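Local coordinates for NS3-like protein (Alongshan virus, PDB 6M40) that probably unwinds RNA at the expense of ATP hydrolysis, being the helicase domain of a flavivirus-like NS3 protein, at residues A[170-175]-A[306-311]; A[182-187]-A[217-222]; A[193-198]-A[264-269]; A[286-291]-A[312-317]. All coordinates share one frame; numbering follows the deposited sequence.

Contact 1: residues A[170-175]-A[306-311]; sequences IVDRVY and GGYYRP
Residues 170-175 and 306-311 pair as parallel strands in register from Ile170 opposite Gly306 to Tyr175 opposite Pro311, their short axes 4.6 Å apart and 23° out of line. This is the outer edge of the sheet in the second RecA-like domain of the helicase: 306-311 is also bonded to strand 264-276, whereas 170-175 ends the row. The backbone ladder is firm in the middle, where Arg173 N gives a nearly straight bond of 2.9 Å to Tyr308 O, and slackens further on, where Arg310 N to Arg173 O is a weak bond of 3.5 Å.

On the face of Asp172, Val174, Tyr308 and Arg310, the carboxylate stands almost perpendicular to the Tyr308 ring, with OD1 at the ring edge 3.3 Å from CD2. The charge of Asp172 is taken by Arg297 in a salt bridge, and Tyr308 OH bonds to Asp267. Arg310 CG lies between its backbone N and carbonyl carbon (chi1 80°), and the guanidinium at the end of the chain receives Val174 CG2 over one face, 3.7 Å from NH2.

The other face is more aromatic. Arg173 and Tyr309 run side by side, guanidinium and ring planes at 90°, with Arg173 CD 3.6 Å from Tyr309 CE2. Tyr175 lies alongside Pro311, pointing the same way, and sends its hydroxyl to the carbonyl of Asp267. The proline makes a CH-pi contact, its CA sitting 3.7 Å from the centroid of the Tyr175 ring.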
loop_
_atom_site.group_PDB
_atom_site.type_symbol
_atom_site.label_atom_id
_atom_site.label_comp_id
_atom_site.label_asym_id
_atom_site.label_seq_id
_atom_site.Cartn_x
_atom_site.Cartn_y
_atom_site.Cartn_z
ATOM N N ILE A 170 2.961 23.427 0.508
ATOM C CA ILE A 170 1.643 22.982 0.943
ATOM C C ILE A 170 1.298 23.737 2.215
ATOM O O ILE A 170 2.153 23.915 3.091
ATOM C CB ILE A 170 1.602 21.458 1.191
ATOM C CG1 ILE A 170 1.961 20.698 -0.085
ATOM C CG2 ILE A 170 0.224 21.042 1.690
ATOM C CD1 ILE A 170 2.119 19.207 0.115
ATOM N N VAL A 171 0.049 24.179 2.319
ATOM C CA VAL A 171 -0.426 24.930 3.475
ATOM C C VAL A 171 -1.218 23.977 4.357
ATOM O O VAL A 171 -2.173 23.338 3.898
ATOM C CB VAL A 171 -1.277 26.142 3.053
ATOM C CG1 VAL A 171 -1.839 26.851 4.279
ATOM C CG2 VAL A 171 -0.449 27.095 2.203
ATOM N N ASP A 172 -0.833 23.891 5.624
ATOM C CA ASP A 172 -1.492 23.024 6.592
ATOM C C ASP A 172 -2.458 23.849 7.429
ATOM O O ASP A 172 -2.052 24.807 8.096
ATOM C CB ASP A 172 -0.467 22.334 7.488
ATOM C CG ASP A 172 0.394 21.366 6.726
ATOM O OD1 ASP A 172 -0.151 20.355 6.235
ATOM O OD2 ASP A 172 1.605 21.632 6.589
ATOM N N ARG A 173 -3.728 23.467 7.398
ATOM C CA ARG A 173 -4.772 24.136 8.147
ATOM C C ARG A 173 -5.517 23.093 8.964
ATOM O O ARG A 173 -5.235 21.894 8.887
ATOM C CB ARG A 173 -5.706 24.910 7.211
ATOM C CG ARG A 173 -4.995 26.019 6.454
ATOM C CD ARG A 173 -5.943 26.756 5.535
ATOM N NE ARG A 173 -5.267 27.782 4.749
ATOM C CZ ARG A 173 -5.878 28.568 3.870
ATOM N NH1 ARG A 173 -7.183 28.448 3.666
ATOM N NH2 ARG A 173 -5.186 29.475 3.193
ATOM N N VAL A 174 -6.477 23.560 9.755
ATOM C CA VAL A 174 -7.130 22.724 10.751
ATOM C C VAL A 174 -8.592 23.125 10.844
ATOM O O VAL A 174 -8.903 24.281 11.158
ATOM C CB VAL A 174 -6.455 22.849 12.127
ATOM C CG1 VAL A 174 -7.339 22.264 13.187
ATOM C CG2 VAL A 174 -5.098 22.157 12.119
ATOM N N TYR A 175 -9.484 22.174 10.589
ATOM C CA TYR A 175 -10.914 22.354 10.780
ATOM C C TYR A 175 -11.330 21.690 12.084
ATOM O O TYR A 175 -10.882 20.586 12.402
ATOM C CB TYR A 175 -11.696 21.763 9.606
ATOM C CG TYR A 175 -11.575 20.261 9.466
ATOM C CD1 TYR A 175 -12.427 19.414 10.159
ATOM C CD2 TYR A 175 -10.618 19.692 8.637
ATOM C CE1 TYR A 175 -12.326 18.053 10.040
ATOM C CE2 TYR A 175 -10.513 18.321 8.509
ATOM C CZ TYR A 175 -11.368 17.502 9.214
ATOM O OH TYR A 175 -11.279 16.128 9.103
ATOM N N GLY A 306 -0.882 23.555 -3.031
ATOM C CA GLY A 306 -2.043 22.851 -2.528
ATOM C C GLY A 306 -2.186 23.052 -1.042
ATOM O O GLY A 306 -1.217 23.351 -0.338
ATOM N N GLY A 307 -3.417 22.893 -0.568
ATOM C CA GLY A 307 -3.736 23.025 0.839
ATOM C C GLY A 307 -4.136 21.685 1.423
ATOM O O GLY A 307 -4.671 20.826 0.721
ATOM N N TYR A 308 -3.861 21.508 2.715
ATOM C CA TYR A 308 -4.117 20.255 3.417
ATOM C C TYR A 308 -4.911 20.542 4.679
ATOM O O TYR A 308 -4.443 21.279 5.555
ATOM C CB TYR A 308 -2.807 19.545 3.764
ATOM C CG TYR A 308 -2.998 18.260 4.549
ATOM C CD1 TYR A 308 -3.643 17.171 3.983
ATOM C CD2 TYR A 308 -2.520 18.130 5.850
ATOM C CE1 TYR A 308 -3.818 15.997 4.690
ATOM C CE2 TYR A 308 -2.690 16.961 6.562
ATOM C CZ TYR A 308 -3.341 15.893 5.973
ATOM O OH TYR A 308 -3.522 14.719 6.670
ATOM N N TYR A 309 -6.088 19.933 4.784
ATOM C CA TYR A 309 -7.002 20.138 5.902
ATOM C C TYR A 309 -7.127 18.836 6.690
ATOM O O TYR A 309 -7.687 17.855 6.193
ATOM C CB TYR A 309 -8.358 20.618 5.389
ATOM C CG TYR A 309 -8.253 21.906 4.607
ATOM C CD1 TYR A 309 -7.972 21.902 3.245
ATOM C CD2 TYR A 309 -8.423 23.129 5.236
ATOM C CE1 TYR A 309 -7.872 23.087 2.533
ATOM C CE2 TYR A 309 -8.325 24.305 4.540
ATOM C CZ TYR A 309 -8.050 24.287 3.189
ATOM O OH TYR A 309 -7.954 25.480 2.508
ATOM N N ARG A 310 -6.599 18.832 7.920
ATOM C CA ARG A 310 -6.754 17.763 8.895
ATOM C C ARG A 310 -7.606 18.255 10.063
ATOM O O ARG A 310 -7.632 19.455 10.348
ATOM C CB ARG A 310 -5.395 17.298 9.430
ATOM C CG ARG A 310 -4.835 18.206 10.516
ATOM C CD ARG A 310 -3.457 17.773 10.981
ATOM N NE ARG A 310 -2.847 18.796 11.826
ATOM C CZ ARG A 310 -2.188 19.852 11.359
ATOM N NH1 ARG A 310 -2.056 20.029 10.052
ATOM N NH2 ARG A 310 -1.669 20.735 12.199
ATOM N N PRO A 311 -8.299 17.366 10.776
ATOM C CA PRO A 311 -9.093 17.828 11.922
ATOM C C PRO A 311 -8.208 18.225 13.093
ATOM O O PRO A 311 -7.181 17.598 13.362
ATOM C CB PRO A 311 -9.974 16.623 12.264
ATOM C CG PRO A 311 -9.255 15.444 11.713
ATOM C CD PRO A 311 -8.483 15.925 10.514
#

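Contact 2: residues A[182-187]-A[217-222]; sequences AVRKYA and QTTPYT
Ala187 and Thr219 meet methyl to methyl, CB 3.4 Å from CG2, where helix 179-189 packs on the loop that leads from helix 208-216 into strand 222-226. This is the close-fitting part of the contact. Thr219 OG1 lies between its own backbone N and carbonyl carbon (chi1 66°) and is bonded to Ile215 O in the preceding helix, while CG2 turns to the Ala187 methyl and also comes within 3.7 Å of Val183 O. Beside it Tyr221 brings its hydroxyl to the edge of the Tyr186 ring, in plane, 3.7 Å from CD1, the two side chains crossing at about a right angle. Tyr221 CE1 lies 4.1 Å from Ala187 CB, completing a small, mostly buried apolar patch.

Toward the more exposed side, the contact rests on one long side chain without a directional bond. Arg184 stretches out past Thr218, which crosses it at about a right angle and rests CG2 over one face of the guanidinium. Although Thr218 OG1 is 3.0 Å from Arg184 NH2, the angle is too poor for a hydrogen bond, and OG1 is instead bonded to His214 O. No hydrogen bond joins the two segments, so they are held by van der Waals contact.

Behind this interface, helix 179-189 lies against the sheet of the second RecA-like domain: Ala182 and Val183 pack on Phe266, and Tyr186 on Ala264, of strand 264-276.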
loop_
_atom_site.group_PDB
_atom_site.type_symbol
_atom_site.label_atom_id
_atom_site.label_comp_id
_atom_site.label_asym_id
_atom_site.label_seq_id
_atom_site.Cartn_x
_atom_site.Cartn_y
_atom_site.Cartn_z
ATOM N N ALA A 182 -16.098 22.126 6.456
ATOM C CA ALA A 182 -14.846 22.730 6.017
ATOM C C ALA A 182 -14.731 22.704 4.500
ATOM O O ALA A 182 -14.057 23.561 3.913
ATOM C CB ALA A 182 -13.656 22.015 6.656
ATOM N N VAL A 183 -15.373 21.728 3.854
ATOM C CA VAL A 183 -15.467 21.720 2.400
ATOM C C VAL A 183 -16.526 22.696 1.904
ATOM O O VAL A 183 -16.508 23.075 0.727
ATOM C CB VAL A 183 -15.749 20.294 1.899
ATOM C CG1 VAL A 183 -16.263 20.320 0.469
ATOM C CG2 VAL A 183 -14.494 19.441 2.007
ATOM N N ARG A 184 -17.471 23.094 2.755
ATOM C CA ARG A 184 -18.373 24.176 2.384
ATOM C C ARG A 184 -17.667 25.521 2.488
ATOM O O ARG A 184 -17.714 26.330 1.555
ATOM C CB ARG A 184 -19.624 24.154 3.262
ATOM C CG ARG A 184 -20.606 23.067 2.867
ATOM C CD ARG A 184 -21.801 22.994 3.802
ATOM N NE ARG A 184 -22.367 21.649 3.821
ATOM C CZ ARG A 184 -23.513 21.321 4.404
ATOM N NH1 ARG A 184 -24.241 22.241 5.009
ATOM N NH2 ARG A 184 -23.935 20.066 4.369
ATOM N N LYS A 185 -17.000 25.766 3.617
ATOM C CA LYS A 185 -16.174 26.960 3.751
ATOM C C LYS A 185 -15.275 27.132 2.531
ATOM O O LYS A 185 -15.208 28.218 1.942
ATOM C CB LYS A 185 -15.342 26.868 5.033
ATOM C CG LYS A 185 -15.526 28.030 5.993
ATOM C CD LYS A 185 -14.455 28.023 7.079
ATOM C CE LYS A 185 -15.028 27.728 8.461
ATOM N NZ LYS A 185 -14.162 28.261 9.553
ATOM N N TYR A 186 -14.590 26.055 2.129
ATOM C CA TYR A 186 -13.699 26.104 0.971
ATOM C C TYR A 186 -14.473 26.391 -0.314
ATOM O O TYR A 186 -14.021 27.177 -1.155
ATOM C CB TYR A 186 -12.928 24.777 0.869
ATOM C CG TYR A 186 -11.761 24.746 -0.107
ATOM C CD1 TYR A 186 -11.967 24.499 -1.455
ATOM C CD2 TYR A 186 -10.450 24.925 0.330
ATOM C CE1 TYR A 186 -10.907 24.457 -2.353
ATOM C CE2 TYR A 186 -9.380 24.886 -0.566
ATOM C CZ TYR A 186 -9.619 24.650 -1.903
ATOM O OH TYR A 186 -8.576 24.605 -2.801
ATOM N N ALA A 187 -15.651 25.780 -0.479
ATOM C CA ALA A 187 -16.397 25.932 -1.723
ATOM C C ALA A 187 -16.837 27.373 -1.954
ATOM O O ALA A 187 -17.033 27.783 -3.105
ATOM C CB ALA A 187 -17.611 25.002 -1.714
ATOM N N GLN A 217 -25.294 18.015 -2.217
ATOM C CA GLN A 217 -26.460 18.838 -1.945
ATOM C C GLN A 217 -26.116 20.170 -1.290
ATOM O O GLN A 217 -27.023 20.876 -0.851
ATOM C CB GLN A 217 -27.449 18.066 -1.060
ATOM C CG GLN A 217 -27.066 17.980 0.413
ATOM C CD GLN A 217 -27.906 16.971 1.183
ATOM O OE1 GLN A 217 -28.688 16.224 0.599
ATOM N NE2 GLN A 217 -27.742 16.944 2.501
ATOM N N THR A 218 -24.836 20.532 -1.213
ATOM C CA THR A 218 -24.482 21.828 -0.658
ATOM C C THR A 218 -23.571 22.604 -1.602
ATOM O O THR A 218 -23.921 23.703 -2.032
ATOM C CB THR A 218 -23.817 21.669 0.705
ATOM O OG1 THR A 218 -24.500 20.659 1.459
ATOM C CG2 THR A 218 -23.882 22.982 1.459
ATOM N N THR A 219 -22.404 22.056 -1.909
ATOM C CA THR A 219 -21.491 22.734 -2.811
ATOM C C THR A 219 -21.887 22.491 -4.262
ATOM O O THR A 219 -22.591 21.528 -4.574
ATOM C CB THR A 219 -20.067 22.247 -2.582
ATOM O OG1 THR A 219 -19.965 20.868 -2.961
ATOM C CG2 THR A 219 -19.671 22.401 -1.118
ATOM N N PRO A 220 -21.445 23.361 -5.176
ATOM C CA PRO A 220 -21.682 23.131 -6.608
ATOM C C PRO A 220 -20.752 22.098 -7.224
ATOM O O PRO A 220 -20.841 21.853 -8.431
ATOM C CB PRO A 220 -21.436 24.517 -7.217
ATOM C CG PRO A 220 -20.417 25.143 -6.307
ATOM C CD PRO A 220 -20.746 24.634 -4.924
ATOM N N TYR A 221 -19.860 21.508 -6.430
ATOM C CA TYR A 221 -18.937 20.499 -6.926
ATOM C C TYR A 221 -19.691 19.225 -7.292
ATOM O O TYR A 221 -20.697 18.877 -6.669
ATOM C CB TYR A 221 -17.880 20.161 -5.869
ATOM C CG TYR A 221 -16.932 21.277 -5.465
ATOM C CD1 TYR A 221 -17.237 22.617 -5.687
ATOM C CD2 TYR A 221 -15.719 20.978 -4.857
ATOM C CE1 TYR A 221 -16.362 23.619 -5.314
ATOM C CE2 TYR A 221 -14.835 21.973 -4.479
ATOM C CZ TYR A 221 -15.163 23.292 -4.708
ATOM O OH TYR A 221 -14.296 24.291 -4.336
ATOM N N THR A 222 -19.189 18.510 -8.295
ATOM C CA THR A 222 -19.698 17.186 -8.635
ATOM C C THR A 222 -18.820 16.133 -7.970
ATOM O O THR A 222 -17.590 16.182 -8.088
ATOM C CB THR A 222 -19.726 16.951 -10.148
ATOM O OG1 THR A 222 -18.659 16.071 -10.530
ATOM C CG2 THR A 222 -19.609 18.261 -10.914
#

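Contact 3: residues A[193-198]-A[264-269]; sequences ARVAVF and AVFDTC
Ala196 and Phe266 lock two parallel strands together, Phe266 N donating to Ala196 O over 2.8 Å in a bond close to linear. Strands 194-198 and 264-267 lie 4.8 Å apart, 18° out of line, in the buried centre of the sheet of the second RecA-like domain. Phe198 N returns a similar bond to Phe266 O, and the ladder weakens toward its start, where Ala264 N to Arg194 O is a weak bond.

Phe266 leaves the sheet on the side of Val195 and Val197. Its CB lies 4.0 Å from Ala196 O and 4.2 Å from Val197 CG1. CG is anti to its own carbonyl carbon (chi1 -70°) and packs against Val183 CG2 of helix 179-189; at the ring, CE1 meets Val195 CG2, which approaches the edge in plane at 3.8 Å. On the other side CD2 reaches Tyr309 CB and CE2 comes near Ala182 O, while the tip CZ lies 3.7 Å from Val183 CG1.

Past the strand, Thr268 N donates to Phe198 O at 3.2 Å, prolonging the pairing by a residue. There Asp267 forms an Asx turn, OD1 accepting Cys269 N at 2.8 Å from above the carboxylate plane, and its OD2 is bonded to Tyr308 OH.

Strand 194-198 has strand 246-250 as its other neighbour, and strand 264-276 has 306-311, while helix 179-189 covers the Val195 and Phe266 face through Tyr186 and Val183.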
loop_
_atom_site.group_PDB
_atom_site.type_symbol
_atom_site.label_atom_id
_atom_site.label_comp_id
_atom_site.label_asym_id
_atom_site.label_seq_id
_atom_site.Cartn_x
_atom_site.Cartn_y
_atom_site.Cartn_z
ATOM N N ALA A 193 -12.418 24.374 -7.364
ATOM C CA ALA A 193 -11.113 23.758 -7.543
ATOM C C ALA A 193 -11.309 22.259 -7.734
ATOM O O ALA A 193 -12.427 21.735 -7.649
ATOM C CB ALA A 193 -10.189 24.042 -6.352
ATOM N N ARG A 194 -10.211 21.570 -8.016
ATOM C CA ARG A 194 -10.163 20.119 -7.932
ATOM C C ARG A 194 -9.818 19.741 -6.495
ATOM O O ARG A 194 -8.759 20.124 -5.989
ATOM C CB ARG A 194 -9.128 19.559 -8.898
ATOM C CG ARG A 194 -9.578 19.386 -10.347
ATOM C CD ARG A 194 -8.542 18.514 -11.047
ATOM N NE ARG A 194 -8.917 18.060 -12.379
ATOM C CZ ARG A 194 -8.089 17.410 -13.194
ATOM N NH1 ARG A 194 -6.848 17.153 -12.807
ATOM N NH2 ARG A 194 -8.498 17.022 -14.393
ATOM N N VAL A 195 -10.711 19.002 -5.838
ATOM C CA VAL A 195 -10.569 18.686 -4.423
ATOM C C VAL A 195 -10.768 17.186 -4.217
ATOM O O VAL A 195 -11.379 16.497 -5.037
ATOM C CB VAL A 195 -11.560 19.517 -3.563
ATOM C CG1 VAL A 195 -12.403 18.618 -2.669
ATOM C CG2 VAL A 195 -10.810 20.543 -2.747
ATOM N N ALA A 196 -10.243 16.679 -3.098
ATOM C CA ALA A 196 -10.374 15.268 -2.752
ATOM C C ALA A 196 -10.519 15.071 -1.250
ATOM O O ALA A 196 -9.835 15.722 -0.452
ATOM C CB ALA A 196 -9.171 14.452 -3.237
ATOM N N VAL A 197 -11.379 14.129 -0.873
ATOM C CA VAL A 197 -11.649 13.804 0.523
ATOM C C VAL A 197 -11.255 12.355 0.775
ATOM O O VAL A 197 -11.733 11.446 0.085
ATOM C CB VAL A 197 -13.131 14.025 0.878
ATOM C CG1 VAL A 197 -13.312 14.045 2.392
ATOM C CG2 VAL A 197 -13.634 15.307 0.250
ATOM N N PHE A 198 -10.405 12.137 1.775
ATOM C CA PHE A 198 -9.962 10.799 2.156
ATOM C C PHE A 198 -10.799 10.321 3.337
ATOM O O PHE A 198 -10.664 10.829 4.456
ATOM C CB PHE A 198 -8.471 10.798 2.476
ATOM C CG PHE A 198 -7.603 10.569 1.270
ATOM C CD1 PHE A 198 -7.535 9.311 0.689
ATOM C CD2 PHE A 198 -6.856 11.600 0.714
ATOM C CE1 PHE A 198 -6.744 9.084 -0.422
ATOM C CE2 PHE A 198 -6.063 11.371 -0.397
ATOM C CZ PHE A 198 -6.009 10.115 -0.960
ATOM N N ALA A 264 -6.466 20.676 -3.540
ATOM C CA ALA A 264 -6.578 20.571 -2.086
ATOM C C ALA A 264 -7.001 19.165 -1.679
ATOM O O ALA A 264 -7.572 18.413 -2.472
ATOM C CB ALA A 264 -7.572 21.596 -1.522
ATOM N N VAL A 265 -6.751 18.845 -0.408
ATOM C CA VAL A 265 -7.038 17.532 0.170
ATOM C C VAL A 265 -7.657 17.721 1.550
ATOM O O VAL A 265 -7.113 18.453 2.381
ATOM C CB VAL A 265 -5.763 16.671 0.279
ATOM C CG1 VAL A 265 -5.940 15.570 1.316
ATOM C CG2 VAL A 265 -5.383 16.083 -1.068
ATOM N N PHE A 266 -8.777 17.048 1.805
ATOM C CA PHE A 266 -9.416 17.048 3.118
ATOM C C PHE A 266 -9.268 15.668 3.746
ATOM O O PHE A 266 -9.715 14.669 3.171
ATOM C CB PHE A 266 -10.889 17.441 3.009
ATOM C CG PHE A 266 -11.091 18.877 2.657
ATOM C CD1 PHE A 266 -11.045 19.291 1.339
ATOM C CD2 PHE A 266 -11.302 19.822 3.648
ATOM C CE1 PHE A 266 -11.220 20.620 1.010
ATOM C CE2 PHE A 266 -11.480 21.148 3.325
ATOM C CZ PHE A 266 -11.437 21.547 2.003
ATOM N N ASP A 267 -8.637 15.611 4.917
ATOM C CA ASP A 267 -8.270 14.352 5.554
ATOM C C ASP A 267 -9.172 14.107 6.755
ATOM O O ASP A 267 -9.148 14.865 7.728
ATOM C CB ASP A 267 -6.802 14.363 5.979
ATOM C CG ASP A 267 -6.183 12.967 6.018
ATOM O OD1 ASP A 267 -6.916 11.963 6.182
ATOM O OD2 ASP A 267 -4.942 12.871 5.883
ATOM N N THR A 268 -9.978 13.050 6.673
ATOM C CA THR A 268 -10.615 12.512 7.871
ATOM C C THR A 268 -9.579 12.162 8.925
ATOM O O THR A 268 -9.818 12.322 10.126
ATOM C CB THR A 268 -11.409 11.256 7.527
ATOM O OG1 THR A 268 -12.140 11.449 6.313
ATOM C CG2 THR A 268 -12.367 10.906 8.647
ATOM N N CYS A 269 -8.416 11.678 8.483
ATOM C CA CYS A 269 -7.385 11.142 9.365
ATOM C C CYS A 269 -7.896 9.889 10.084
ATOM O O CYS A 269 -7.695 9.700 11.287
ATOM C CB CYS A 269 -6.897 12.213 10.340
ATOM S SG CYS A 269 -5.803 13.402 9.538
#

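Contact 4: residues A[286-291]-A[312-317]; sequences TPSTQA and ANYDIT
Tyr314 reaches from the loop after strand 306-311 to the Ser288 carbonyl, at the turn that feeds helix 290-297, whose C-terminal part belongs to the QRRGRIGR sequence of helicase motif VI. The loop approaches it through an inverse gamma turn centred on Asn313, in which Tyr314 N makes a weak bond to Ala312 O.

Tyr314 follows with CG anti to its backbone N (chi1 174°), and its ring points into a largely buried place beside Cys269 and Thr293. The hydroxyl donates to Ser288 O over 3.0 Å, standing 48° out of the carbonyl plane, while the carbonyl oxygen itself lies at the ring edge, in plane. Pro287 CB touches the same edge, 4.2 Å from CE1. Asp315 comes next and makes only a marginal approach, OD1 to Pro287 CB at 4.4 Å. At Ile316 the peptide carbonyl takes over from the side chain: its oxygen lies 3.7 Å from Gln290 CG, whereas the isoleucine side chain leads off toward Arg310. Thr317 O lies 3.8 Å from Gln290 NE2.

Gln290 is the first helical residue after Thr289, the N-cap, whose OG1 accepts Gln292 N. The Gln290 chain is extended beyond CG and its NE2 bonds to Ala319 O farther along the loop. Ile316 O sits 3.5 Å from NE2, at an angle too poor for a hydrogen bond.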
loop_
_atom_site.group_PDB
_atom_site.type_symbol
_atom_site.label_atom_id
_atom_site.label_comp_id
_atom_site.label_asym_id
_atom_site.label_seq_id
_atom_site.Cartn_x
_atom_site.Cartn_y
_atom_site.Cartn_z
ATOM N N THR A 286 -9.891 3.556 12.800
ATOM C CA THR A 286 -8.684 3.873 13.542
ATOM C C THR A 286 -8.149 5.225 13.097
ATOM O O THR A 286 -8.340 5.620 11.943
ATOM C CB THR A 286 -7.596 2.805 13.305
ATOM O OG1 THR A 286 -8.093 1.521 13.705
ATOM C CG2 THR A 286 -6.305 3.114 14.058
ATOM N N PRO A 287 -7.468 5.951 13.986
ATOM C CA PRO A 287 -6.618 7.057 13.520
ATOM C C PRO A 287 -5.555 6.525 12.570
ATOM O O PRO A 287 -4.705 5.715 12.955
ATOM C CB PRO A 287 -6.009 7.604 14.816
ATOM C CG PRO A 287 -6.052 6.451 15.764
ATOM C CD PRO A 287 -7.327 5.737 15.440
ATOM N N SER A 288 -5.611 6.974 11.319
ATOM C CA SER A 288 -4.635 6.547 10.331
ATOM C C SER A 288 -3.218 6.708 10.865
ATOM O O SER A 288 -2.967 7.502 11.783
ATOM C CB SER A 288 -4.810 7.327 9.029
ATOM O OG SER A 288 -5.032 8.705 9.286
ATOM N N THR A 289 -2.293 5.945 10.304
ATOM C CA THR A 289 -0.911 5.992 10.732
ATOM C C THR A 289 -0.231 7.233 10.169
ATOM O O THR A 289 -0.698 7.851 9.211
ATOM C CB THR A 289 -0.172 4.738 10.280
ATOM O OG1 THR A 289 -0.177 4.681 8.848
ATOM C CG2 THR A 289 -0.869 3.501 10.838
ATOM N N GLN A 290 0.889 7.600 10.793
ATOM C CA GLN A 290 1.685 8.711 10.290
ATOM C C GLN A 290 1.998 8.528 8.814
ATOM O O GLN A 290 1.906 9.476 8.022
ATOM C CB GLN A 290 2.969 8.834 11.109
ATOM C CG GLN A 290 2.712 8.885 12.607
ATOM C CD GLN A 290 3.931 9.314 13.402
ATOM O OE1 GLN A 290 4.852 9.925 12.867
ATOM N NE2 GLN A 290 3.936 8.998 14.690
ATOM N N ALA A 291 2.355 7.306 8.420
ATOM C CA ALA A 291 2.715 7.058 7.030
ATOM C C ALA A 291 1.504 7.170 6.114
ATOM O O ALA A 291 1.636 7.567 4.950
ATOM C CB ALA A 291 3.357 5.679 6.903
ATOM N N ALA A 312 -8.617 19.296 13.779
ATOM C CA ALA A 312 -7.893 19.754 14.961
ATOM C C ALA A 312 -7.613 18.595 15.904
ATOM O O ALA A 312 -6.477 18.395 16.350
ATOM C CB ALA A 312 -8.694 20.841 15.682
ATOM N N ASN A 313 -8.648 17.816 16.210
ATOM C CA ASN A 313 -8.535 16.675 17.110
ATOM C C ASN A 313 -7.971 15.483 16.332
ATOM O O ASN A 313 -8.633 14.472 16.093
ATOM C CB ASN A 313 -9.891 16.358 17.734
ATOM C CG ASN A 313 -10.330 17.393 18.759
ATOM O OD1 ASN A 313 -9.658 18.399 18.974
ATOM N ND2 ASN A 313 -11.468 17.146 19.394
ATOM N N TYR A 314 -6.716 15.628 15.903
ATOM C CA TYR A 314 -5.954 14.512 15.347
ATOM C C TYR A 314 -4.508 14.571 15.815
ATOM O O TYR A 314 -3.800 15.552 15.556
ATOM C CB TYR A 314 -5.968 14.490 13.823
ATOM C CG TYR A 314 -5.063 13.408 13.263
ATOM C CD1 TYR A 314 -5.308 12.063 13.522
ATOM C CD2 TYR A 314 -3.953 13.729 12.498
ATOM C CE1 TYR A 314 -4.479 11.072 13.026
ATOM C CE2 TYR A 314 -3.116 12.741 11.995
ATOM C CZ TYR A 314 -3.382 11.417 12.263
ATOM O OH TYR A 314 -2.543 10.447 11.764
ATOM N N ASP A 315 -4.071 13.480 16.439
ATOM C CA ASP A 315 -2.778 13.366 17.100
ATOM C C ASP A 315 -1.755 12.771 16.138
ATOM O O ASP A 315 -1.468 11.577 16.169
ATOM C CB ASP A 315 -2.925 12.488 18.345
ATOM C CG ASP A 315 -3.572 11.122 18.045
ATOM O OD1 ASP A 315 -4.115 10.929 16.941
ATOM O OD2 ASP A 315 -3.527 10.240 18.919
ATOM N N ILE A 316 -1.151 13.616 15.298
ATOM C CA ILE A 316 -0.126 13.091 14.400
ATOM C C ILE A 316 1.067 12.625 15.216
ATOM O O ILE A 316 1.645 11.566 14.954
ATOM C CB ILE A 316 0.302 14.130 13.345
ATOM C CG1 ILE A 316 -0.876 15.002 12.866
ATOM C CG2 ILE A 316 0.962 13.391 12.162
ATOM C CD1 ILE A 316 -0.490 16.460 12.613
ATOM N N THR A 317 1.456 13.419 16.215
ATOM C CA THR A 317 2.573 13.078 17.089
ATOM C C THR A 317 2.404 11.705 17.727
ATOM O O THR A 317 3.386 10.980 17.933
ATOM C CB THR A 317 2.703 14.151 18.180
ATOM O OG1 THR A 317 3.353 13.600 19.337
ATOM C CG2 THR A 317 1.319 14.696 18.600
#

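In the fold
All four contacts belong to the second RecA-like domain. Contacts 1 and 3, their centres 9 Å apart, together span four strands side by side in the sheet (170-175, 306-311, 264-276, 194-198). Contact 2 sits on helix 179-189, between strands 170-175 and 194-198 in the chain, about 16 Å from contact 1 and 12 Å from contact 3, centre to centre. Contact 4 has one segment before strand 306-311 and one directly after it, and so interleaves with contact 1 along the chain; it meets contact 3 at Cys269. Contact 1 pairs the domain's first and last sheet strands, and contacts 2 and 3 are nested in the chain loop it closes, with the motif VI helix close by.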